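Local coordinates for protein fiber KNOB domain (Avirulent turkey hemorrhagic enteritis virus, PDB 4D63) that forms the trimeric head of the turkey adenovirus 3 fibre and binds sialic acid, consistent with a part in attachment to host cells, at residues L65-V70 with L76-I81; G85-E88 with F92-N95; A103-P108 with N112-P117. One frame throughout, in Å; residues are numbered along the deposited sequence.

Contact 1: L65-V70 with L76-I81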
loop_
_atom_site.group_PDB
_atom_site.type_symbol
_atom_site.label_atom_id
_atom_site.label_comp_id
_atom_site.label_asym_id
_atom_site.label_seq_id
_atom_site.Cartn_x
_atom_site.Cartn_y
_atom_site.Cartn_z
ATOM N N LEU A 65 4.092 -2.585 -21.339
ATOM C CA LEU A 65 4.349 -2.429 -19.908
ATOM C C LEU A 65 5.216 -3.570 -19.463
ATOM O O LEU A 65 4.756 -4.715 -19.338
ATOM C CB LEU A 65 3.055 -2.422 -19.083
ATOM C CG LEU A 65 1.944 -1.507 -19.571
ATOM C CD1 LEU A 65 0.746 -1.665 -18.655
ATOM C CD2 LEU A 65 2.378 -0.044 -19.658
ATOM N N ARG A 66 6.467 -3.252 -19.182
ATOM C CA ARG A 66 7.413 -4.258 -18.821
ATOM C C ARG A 66 7.420 -4.507 -17.311
ATOM O O ARG A 66 7.215 -3.593 -16.504
ATOM C CB ARG A 66 8.800 -3.858 -19.344
ATOM C CG ARG A 66 8.869 -3.942 -20.868
ATOM C CD ARG A 66 10.041 -3.181 -21.444
ATOM N NE ARG A 66 11.289 -3.403 -20.698
ATOM C CZ ARG A 66 11.882 -2.534 -19.861
ATOM N NH1 ARG A 66 11.365 -1.328 -19.606
ATOM N NH2 ARG A 66 13.026 -2.882 -19.264
ATOM N N TYR A 67 7.673 -5.764 -16.962
ATOM C CA TYR A 67 7.798 -6.169 -15.585
ATOM C C TYR A 67 8.818 -7.290 -15.409
ATOM O O TYR A 67 9.163 -7.957 -16.369
ATOM C CB TYR A 67 6.430 -6.628 -15.089
ATOM C CG TYR A 67 5.845 -7.808 -15.805
ATOM C CD1 TYR A 67 6.274 -9.117 -15.512
ATOM C CD2 TYR A 67 4.851 -7.643 -16.748
ATOM C CE1 TYR A 67 5.725 -10.215 -16.161
ATOM C CE2 TYR A 67 4.295 -8.739 -17.391
ATOM C CZ TYR A 67 4.742 -10.018 -17.094
ATOM O OH TYR A 67 4.175 -11.109 -17.710
ATOM N N LYS A 68 9.274 -7.477 -14.176
ATOM C CA LYS A 68 10.019 -8.674 -13.748
ATOM C C LYS A 68 9.166 -9.402 -12.729
ATOM O O LYS A 68 8.481 -8.752 -11.940
ATOM C CB LYS A 68 11.303 -8.295 -13.033
ATOM C CG LYS A 68 12.426 -7.770 -13.893
ATOM C CD LYS A 68 13.570 -7.289 -12.990
ATOM C CE LYS A 68 14.907 -7.213 -13.721
ATOM N NZ LYS A 68 14.842 -6.520 -15.036
ATOM N N PHE A 69 9.256 -10.732 -12.685
ATOM C CA PHE A 69 8.550 -11.524 -11.686
ATOM C C PHE A 69 9.339 -12.716 -11.134
ATOM O O PHE A 69 10.369 -13.130 -11.684
ATOM C CB PHE A 69 7.208 -12.043 -12.231
ATOM C CG PHE A 69 7.340 -13.154 -13.244
ATOM C CD1 PHE A 69 7.570 -12.868 -14.588
ATOM C CD2 PHE A 69 7.234 -14.488 -12.858
ATOM C CE1 PHE A 69 7.701 -13.884 -15.525
ATOM C CE2 PHE A 69 7.376 -15.510 -13.792
ATOM C CZ PHE A 69 7.605 -15.205 -15.130
ATOM N N VAL A 70 8.780 -13.263 -10.053
ATOM C CA VAL A 70 9.251 -14.440 -9.377
ATOM C C VAL A 70 8.015 -15.277 -9.092
ATOM O O VAL A 70 7.036 -14.774 -8.561
ATOM C CB VAL A 70 10.006 -14.018 -8.098
ATOM C CG1 VAL A 70 9.797 -14.973 -6.934
ATOM C CG2 VAL A 70 11.483 -13.842 -8.425
ATOM N N LEU A 76 3.137 -15.502 -6.609
ATOM C CA LEU A 76 3.690 -14.767 -7.725
ATOM C C LEU A 76 3.854 -13.324 -7.308
ATOM O O LEU A 76 2.886 -12.660 -6.957
ATOM C CB LEU A 76 2.788 -14.847 -8.950
ATOM C CG LEU A 76 3.341 -14.005 -10.116
ATOM C CD1 LEU A 76 3.947 -14.892 -11.177
ATOM C CD2 LEU A 76 2.287 -13.112 -10.744
ATOM N N ILE A 77 5.088 -12.852 -7.379
ATOM C CA ILE A 77 5.430 -11.487 -7.061
ATOM C C ILE A 77 5.867 -10.827 -8.353
ATOM O O ILE A 77 6.742 -11.320 -9.043
ATOM C CB ILE A 77 6.574 -11.452 -6.054
ATOM C CG1 ILE A 77 6.115 -12.054 -4.725
ATOM C CG2 ILE A 77 7.117 -10.036 -5.890
ATOM C CD1 ILE A 77 7.243 -12.187 -3.723
ATOM N N ILE A 78 5.255 -9.703 -8.675
ATOM C CA ILE A 78 5.463 -9.067 -9.966
ATOM C C ILE A 78 5.636 -7.551 -9.810
ATOM O O ILE A 78 4.771 -6.871 -9.248
ATOM C CB ILE A 78 4.301 -9.385 -10.938
ATOM C CG1 ILE A 78 4.410 -8.557 -12.227
ATOM C CG2 ILE A 78 2.942 -9.164 -10.301
ATOM C CD1 ILE A 78 3.677 -9.179 -13.406
ATOM N N GLN A 79 6.742 -7.039 -10.338
ATOM C CA GLN A 79 7.031 -5.635 -10.307
ATOM C C GLN A 79 7.048 -5.039 -11.697
ATOM O O GLN A 79 7.738 -5.552 -12.564
ATOM C CB GLN A 79 8.383 -5.381 -9.654
ATOM C CG GLN A 79 8.621 -3.917 -9.314
ATOM C CD GLN A 79 9.993 -3.657 -8.728
ATOM O OE1 GLN A 79 10.417 -4.307 -7.802
ATOM N NE2 GLN A 79 10.666 -2.667 -9.250
ATOM N N PHE A 80 6.331 -3.918 -11.882
ATOM C CA PHE A 80 6.433 -3.128 -13.110
ATOM C C PHE A 80 7.696 -2.299 -13.059
ATOM O O PHE A 80 7.960 -1.638 -12.056
ATOM C CB PHE A 80 5.194 -2.262 -13.309
ATOM C CG PHE A 80 3.969 -3.052 -13.654
ATOM C CD1 PHE A 80 3.336 -3.846 -12.685
ATOM C CD2 PHE A 80 3.444 -3.022 -14.932
ATOM C CE1 PHE A 80 2.204 -4.592 -12.990
ATOM C CE2 PHE A 80 2.329 -3.792 -15.250
ATOM C CZ PHE A 80 1.704 -4.563 -14.283
ATOM N N ILE A 81 8.471 -2.329 -14.152
ATOM C CA ILE A 81 9.828 -1.777 -14.168
ATOM C C ILE A 81 10.086 -0.588 -15.110
ATOM O O ILE A 81 11.204 -0.068 -15.125
ATOM C CB ILE A 81 10.913 -2.870 -14.443
ATOM C CG1 ILE A 81 10.787 -3.414 -15.881
ATOM C CG2 ILE A 81 10.838 -3.980 -13.392
ATOM C CD1 ILE A 81 11.883 -4.364 -16.301
#
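The carbonyl oxygen of Lys68 receives the backbone N-H of Gln79, with Lys68 O and Gln79 N 2.9 Å apart, and Gln79 O in turn accepts from Lys68 N. This hydrogen-bonded pair sits in the middle of an antiparallel beta hairpin, strands 64-71 and 75-80, within the large antiparallel sheet of the fibre head. Val70 and Ile77 form the next hydrogen-bonded pair, while Tyr67 faces Phe80 and Phe69 faces Ile78 as non-hydrogen-bonded pairs. Beyond the end of the second strand, Ile81 N still reaches Arg66 O at 3.0 Å.

One sheet face carries Tyr67, Phe69, Ile78 and Phe80. Ile78 stretches its longer branch diagonally toward Tyr67, and its CD1 ends over the ring face, 3.5 Å from the centroid, a close CH-pi contact. The branch gets there because CG1 lies opposite the backbone N (chi1 172°) and chi2 is also extended. Phe69 brings CD2 to Leu76 CD1 at 3.7 Å, the two side chains meeting at a slant, and CB of Leu65 touches the edge of the Phe80 ring. Phe57 on strand 53-59 meets the Tyr67 ring from within the same chain.

Lys68 and Gln79 project from the reverse face, where Gln79 packs on Leu185, and Lys68 on Gly187, both of a second subunit, so the hairpin also contributes to the trimer. Lys68 NZ is hydrogen-bonded to Asn54, and the Arg66 guanidinium forms a salt bridge with Asp82. Ile81 lies across the side chains of Arg66 and Lys68: its CD1 is 3.9 Å from Lys68 NZ and rests over one guanidinium face, 3.5 Å from Arg66 NH2.

Contact 2: G85-E88 with F92-N95. With SIA (N-acetyl-alpha-neuraminic acid), chain B.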
loop_
_atom_site.group_PDB
_atom_site.type_symbol
_atom_site.label_atom_id
_atom_site.label_comp_id
_atom_site.label_asym_id
_atom_site.label_seq_id
_atom_site.Cartn_x
_atom_site.Cartn_y
_atom_site.Cartn_z
ATOM N N GLY A 85 11.918 5.299 -10.319
ATOM C CA GLY A 85 12.454 6.641 -10.129
ATOM C C GLY A 85 13.934 6.548 -9.743
ATOM O O GLY A 85 14.382 5.524 -9.204
ATOM N N VAL A 86 14.671 7.630 -10.003
ATOM C CA VAL A 86 16.130 7.689 -9.793
ATOM C C VAL A 86 16.497 9.012 -9.166
ATOM O O VAL A 86 15.874 10.050 -9.466
ATOM C CB VAL A 86 16.947 7.654 -11.124
ATOM C CG1 VAL A 86 17.035 6.266 -11.701
ATOM C CG2 VAL A 86 16.341 8.593 -12.170
ATOM N N MET A 87 17.529 8.980 -8.321
ATOM C CA MET A 87 18.262 10.187 -8.013
ATOM C C MET A 87 19.225 10.441 -9.158
ATOM O O MET A 87 20.064 9.603 -9.489
ATOM C CB MET A 87 18.964 10.064 -6.689
ATOM C CG MET A 87 17.930 10.092 -5.579
ATOM S SD MET A 87 18.725 9.891 -4.014
ATOM C CE MET A 87 19.643 11.440 -3.935
ATOM N N GLU A 88 19.030 11.571 -9.816
ATOM C CA GLU A 88 19.789 11.900 -11.010
ATOM C C GLU A 88 21.045 12.686 -10.700
ATOM O O GLU A 88 21.978 12.717 -11.501
ATOM C CB GLU A 88 18.920 12.692 -11.949
ATOM C CG GLU A 88 17.745 11.881 -12.410
ATOM C CD GLU A 88 17.321 12.271 -13.782
ATOM O OE1 GLU A 88 17.799 13.330 -14.261
ATOM O OE2 GLU A 88 16.507 11.523 -14.368
ATOM N N PHE A 92 18.437 15.392 -6.109
ATOM C CA PHE A 92 17.182 15.449 -6.836
ATOM C C PHE A 92 16.713 14.047 -7.160
ATOM O O PHE A 92 17.466 13.247 -7.695
ATOM C CB PHE A 92 17.308 16.313 -8.115
ATOM C CG PHE A 92 16.100 16.241 -9.036
ATOM C CD1 PHE A 92 14.892 16.830 -8.680
ATOM C CD2 PHE A 92 16.175 15.568 -10.258
ATOM C CE1 PHE A 92 13.774 16.741 -9.506
ATOM C CE2 PHE A 92 15.075 15.500 -11.101
ATOM C CZ PHE A 92 13.865 16.079 -10.718
ATOM N N TYR A 93 15.458 13.772 -6.810
ATOM C CA TYR A 93 14.809 12.519 -7.149
ATOM C C TYR A 93 13.787 12.787 -8.228
ATOM O O TYR A 93 12.910 13.648 -8.070
ATOM C CB TYR A 93 14.105 11.894 -5.924
ATOM C CG TYR A 93 13.417 10.584 -6.216
ATOM C CD1 TYR A 93 14.136 9.418 -6.323
ATOM C CD2 TYR A 93 12.034 10.522 -6.391
ATOM C CE1 TYR A 93 13.504 8.205 -6.558
ATOM C CE2 TYR A 93 11.395 9.325 -6.671
ATOM C CZ TYR A 93 12.136 8.167 -6.736
ATOM O OH TYR A 93 11.521 6.970 -7.010
ATOM N N ARG A 94 13.870 12.012 -9.302
ATOM C CA ARG A 94 12.861 12.057 -10.335
ATOM C C ARG A 94 11.960 10.825 -10.328
ATOM O O ARG A 94 12.433 9.703 -10.433
ATOM C CB ARG A 94 13.538 12.162 -11.707
ATOM C CG ARG A 94 12.576 12.462 -12.853
ATOM C CD ARG A 94 13.224 12.157 -14.192
ATOM N NE ARG A 94 14.326 13.081 -14.483
ATOM C CZ ARG A 94 14.177 14.342 -14.904
ATOM N NH1 ARG A 94 12.965 14.863 -15.109
ATOM N NH2 ARG A 94 15.256 15.086 -15.139
ATOM N N ASN A 95 10.655 11.057 -10.247
ATOM C CA ASN A 95 9.670 10.034 -10.502
ATOM C C ASN A 95 9.535 9.909 -11.973
ATOM O O ASN A 95 9.659 10.882 -12.714
ATOM C CB ASN A 95 8.265 10.368 -9.971
ATOM C CG ASN A 95 8.207 10.399 -8.484
ATOM O OD1 ASN A 95 7.671 9.486 -7.828
ATOM N ND2 ASN A 95 8.775 11.456 -7.922
HETATM C C1 SIA B . 24.344 4.684 -8.607
HETATM C C2 SIA B . 23.783 3.888 -9.780
HETATM C C3 SIA B . 23.000 2.651 -9.297
HETATM C C4 SIA B . 21.604 3.003 -8.763
HETATM C C5 SIA B . 20.860 3.770 -9.845
HETATM C C6 SIA B . 21.650 5.052 -10.155
HETATM C C7 SIA B . 21.038 5.918 -11.257
HETATM C C8 SIA B . 22.006 6.993 -11.791
HETATM C C9 SIA B . 22.309 6.835 -13.285
HETATM C C10 SIA B . 18.429 3.616 -10.149
HETATM C C11 SIA B . 17.049 3.745 -9.542
HETATM N N5 SIA B . 19.483 3.969 -9.410
HETATM O O1A SIA B . 24.383 4.134 -7.480
HETATM O O1B SIA B . 24.774 5.851 -8.797
HETATM O O2 SIA B . 24.880 3.506 -10.642
HETATM O O4 SIA B . 20.832 1.839 -8.390
HETATM O O6 SIA B . 22.944 4.676 -10.628
HETATM O O7 SIA B . 20.631 5.039 -12.322
HETATM O O8 SIA B . 21.492 8.316 -11.604
HETATM O O9 SIA B . 23.473 7.601 -13.624
HETATM O O10 SIA B . 18.561 3.192 -11.274
#
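A two-pronged salt bridge joins Glu88 diagonally to Arg94 across a short antiparallel beta hairpin. Arg94 approaches side-on, NE reaching Glu88 OE2 at 2.7 Å and NH2 reaching Glu88 OE1 at 3.2 Å. Both oxygens lie close to the guanidinium plane yet are met from above the carboxylate plane, the two groups being turned 57° apart; the bend at chi3 of Arg94 (-68°) directs its NE edge at the acid.

Three backbone bonds join the two segments: Val86 N gives to Arg94 O, Arg94 N to Val86 O at 2.8 Å, and Glu88 N to Phe92 O. On the face shared with Tyr93, Met87 sets CG at the phenol ring's edge, 3.9 Å from Tyr93 CD1. Tyr93 OH passes close to Gly85 CA and is hydrogen-bonded to Arg150 of a second subunit.

The carbonyl of Met87 points to the sialic acid, accepting from O8 of the sugar at 2.9 Å and also from Lys154 of the second subunit. Val86 CG1 touches the acetyl methyl C11 at 3.3 Å. With Glu125, Lys154 and Asn155 of that subunit also hydrogen-bonded to the sugar, the chemistry implies a binding site shared between two chains.

Contact 3: A103-P108 with N112-P117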
loop_
_atom_site.group_PDB
_atom_site.type_symbol
_atom_site.label_atom_id
_atom_site.label_comp_id
_atom_site.label_asym_id
_atom_site.label_seq_id
_atom_site.Cartn_x
_atom_site.Cartn_y
_atom_site.Cartn_z
ATOM N N ALA A 103 -7.376 6.078 -24.856
ATOM C CA ALA A 103 -7.481 4.990 -25.822
ATOM C C ALA A 103 -7.050 3.598 -25.291
ATOM O O ALA A 103 -7.437 2.572 -25.879
ATOM C CB ALA A 103 -6.680 5.354 -27.070
ATOM N N ASP A 104 -6.253 3.573 -24.208
ATOM C CA ASP A 104 -5.939 2.335 -23.454
ATOM C C ASP A 104 -7.094 1.829 -22.519
ATOM O O ASP A 104 -7.032 0.699 -22.012
ATOM C CB ASP A 104 -4.654 2.529 -22.627
ATOM C CG ASP A 104 -3.436 2.871 -23.480
ATOM O OD1 ASP A 104 -3.138 2.072 -24.368
ATOM O OD2 ASP A 104 -2.769 3.933 -23.266
ATOM N N PHE A 105 -8.126 2.652 -22.288
ATOM C CA PHE A 105 -9.227 2.285 -21.386
ATOM C C PHE A 105 -10.451 1.809 -22.127
ATOM O O PHE A 105 -10.709 2.206 -23.270
ATOM C CB PHE A 105 -9.703 3.472 -20.534
ATOM C CG PHE A 105 -8.613 4.165 -19.787
ATOM C CD1 PHE A 105 -7.671 3.441 -19.080
ATOM C CD2 PHE A 105 -8.530 5.547 -19.798
ATOM C CE1 PHE A 105 -6.651 4.088 -18.402
ATOM C CE2 PHE A 105 -7.514 6.199 -19.133
ATOM C CZ PHE A 105 -6.573 5.467 -18.431
ATOM N N LEU A 106 -11.242 1.003 -21.437
ATOM C CA LEU A 106 -12.545 0.605 -21.937
ATOM C C LEU A 106 -13.535 1.733 -21.777
ATOM O O LEU A 106 -13.416 2.570 -20.869
ATOM C CB LEU A 106 -13.071 -0.637 -21.214
ATOM C CG LEU A 106 -12.264 -1.910 -21.437
ATOM C CD1 LEU A 106 -12.964 -3.071 -20.765
ATOM C CD2 LEU A 106 -12.048 -2.222 -22.910
ATOM N N SER A 107 -14.507 1.721 -22.686
ATOM C CA SER A 107 -15.671 2.602 -22.671
ATOM C C SER A 107 -16.966 1.759 -22.623
ATOM O O SER A 107 -17.108 0.795 -23.386
ATOM C CB SER A 107 -15.663 3.479 -23.918
ATOM O OG SER A 107 -16.203 4.749 -23.622
ATOM N N PRO A 108 -17.922 2.115 -21.736
ATOM C CA PRO A 108 -17.996 3.285 -20.844
ATOM C C PRO A 108 -17.289 3.138 -19.493
ATOM O O PRO A 108 -17.220 2.046 -18.918
ATOM C CB PRO A 108 -19.500 3.436 -20.607
ATOM C CG PRO A 108 -20.007 2.020 -20.637
ATOM C CD PRO A 108 -19.121 1.257 -21.599
ATOM N N ASN A 112 -15.446 6.289 -11.613
ATOM C CA ASN A 112 -14.007 6.531 -11.591
ATOM C C ASN A 112 -13.186 5.223 -11.541
ATOM O O ASN A 112 -12.247 5.053 -10.742
ATOM C CB ASN A 112 -13.661 7.492 -10.441
ATOM C CG ASN A 112 -14.137 8.922 -10.718
ATOM O OD1 ASN A 112 -15.114 9.378 -10.119
ATOM N ND2 ASN A 112 -13.445 9.632 -11.644
ATOM N N THR A 113 -13.587 4.298 -12.408
ATOM C CA THR A 113 -12.933 3.025 -12.584
ATOM C C THR A 113 -12.483 2.937 -14.029
ATOM O O THR A 113 -13.319 2.976 -14.936
ATOM C CB THR A 113 -13.886 1.891 -12.196
ATOM O OG1 THR A 113 -14.222 2.075 -10.829
ATOM C CG2 THR A 113 -13.245 0.508 -12.378
ATOM N N TYR A 114 -11.157 2.902 -14.228
ATOM C CA TYR A 114 -10.564 2.855 -15.559
ATOM C C TYR A 114 -9.954 1.478 -15.779
ATOM O O TYR A 114 -9.066 1.040 -15.051
ATOM C CB TYR A 114 -9.545 4.000 -15.735
ATOM C CG TYR A 114 -10.225 5.345 -15.513
ATOM C CD1 TYR A 114 -10.452 5.825 -14.224
ATOM C CD2 TYR A 114 -10.711 6.098 -16.583
ATOM C CE1 TYR A 114 -11.099 7.028 -14.006
ATOM C CE2 TYR A 114 -11.369 7.306 -16.369
ATOM C CZ TYR A 114 -11.574 7.757 -15.079
ATOM O OH TYR A 114 -12.238 8.956 -14.846
ATOM N N ILE A 115 -10.464 0.797 -16.792
ATOM C CA ILE A 115 -10.112 -0.570 -17.079
ATOM C C ILE A 115 -9.237 -0.627 -18.315
ATOM O O ILE A 115 -9.639 -0.175 -19.401
ATOM C CB ILE A 115 -11.377 -1.424 -17.304
ATOM C CG1 ILE A 115 -12.304 -1.312 -16.083
ATOM C CG2 ILE A 115 -10.988 -2.866 -17.591
ATOM C CD1 ILE A 115 -13.538 -2.194 -16.134
ATOM N N VAL A 116 -8.052 -1.202 -18.126
ATOM C CA VAL A 116 -7.027 -1.296 -19.143
ATOM C C VAL A 116 -6.889 -2.756 -19.581
ATOM O O VAL A 116 -6.204 -3.517 -18.914
ATOM C CB VAL A 116 -5.664 -0.800 -18.598
ATOM C CG1 VAL A 116 -4.579 -0.905 -19.673
ATOM C CG2 VAL A 116 -5.772 0.638 -18.097
ATOM N N PRO A 117 -7.559 -3.166 -20.691
ATOM C CA PRO A 117 -7.375 -4.547 -21.184
ATOM C C PRO A 117 -5.960 -4.709 -21.617
ATOM O O PRO A 117 -5.401 -3.772 -22.192
ATOM C CB PRO A 117 -8.302 -4.647 -22.403
ATOM C CG PRO A 117 -8.607 -3.252 -22.773
ATOM C CD PRO A 117 -8.509 -2.415 -21.523
HETATM O O HOH W 1 -5.346 -1.166 -23.142
HETATM O O HOH W 2 -12.750 1.679 -18.169
#
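The loop 103-108 runs beside strand 113-120 and is joined to it by one direct backbone bond, Leu106 N to Ile115 O at 2.8 Å, with two waters extending the link: one donates to both Asp104 O and Pro117 O, the other donates to Leu106 O and accepts from Ile115 N. Next to the direct bond, Phe105 lays its ring against the strand. Tyr114 CB stands over one face, 4.0 Å from the ring centroid, and the tyrosine ring turns an edge toward that face, the planes 59° apart and the centroids separated by 5.3 Å. Val116 CG2 meets the rim of the Phe105 ring near its plane, 3.5 Å from CD1. This methyl is placed there by chi1 of 180°, which sends CG1 away from the backbone N and leaves CG2 beside it.

Leu106 divides its two methyls between different residues: CD1 rests on Ile115 CG2 at 3.7 Å and CD2 on Pro117 CG at 3.6 Å.

Asp104, in a short 3-10 turn, uses its carboxylate elsewhere, OD1 accepting from Thr59 and Thr61 and OD2 from the backbone of Arg101. Strand 157-163 pairs with strand 113-120, Ile174 of strand 171-176 touches the side chains of both Phe105 and Tyr114, and Pro90 and Thr91 of a third subunit meet Leu106 and Ile115.

In the fold
From the N terminus, contact 1 closes first, folding strand 75-80 back on strand 64-71. The chain then leaves the main sheet for contact 2, a separate two-stranded hairpin about 21 Å from contact 1, centre to centre. It returns through strand 98-101 before contact 3 closes the loop that leads into strand 113-120. The three are in series, none enclosing or crossing another. Contacts 1 and 3 both reach the large sheet, on opposite sides of the chain's centre, whereas contact 2 projects to a sialic acid site. Contacts 1 and 2 touch the second subunit and contact 3 the third, tying the monomer into its trimer.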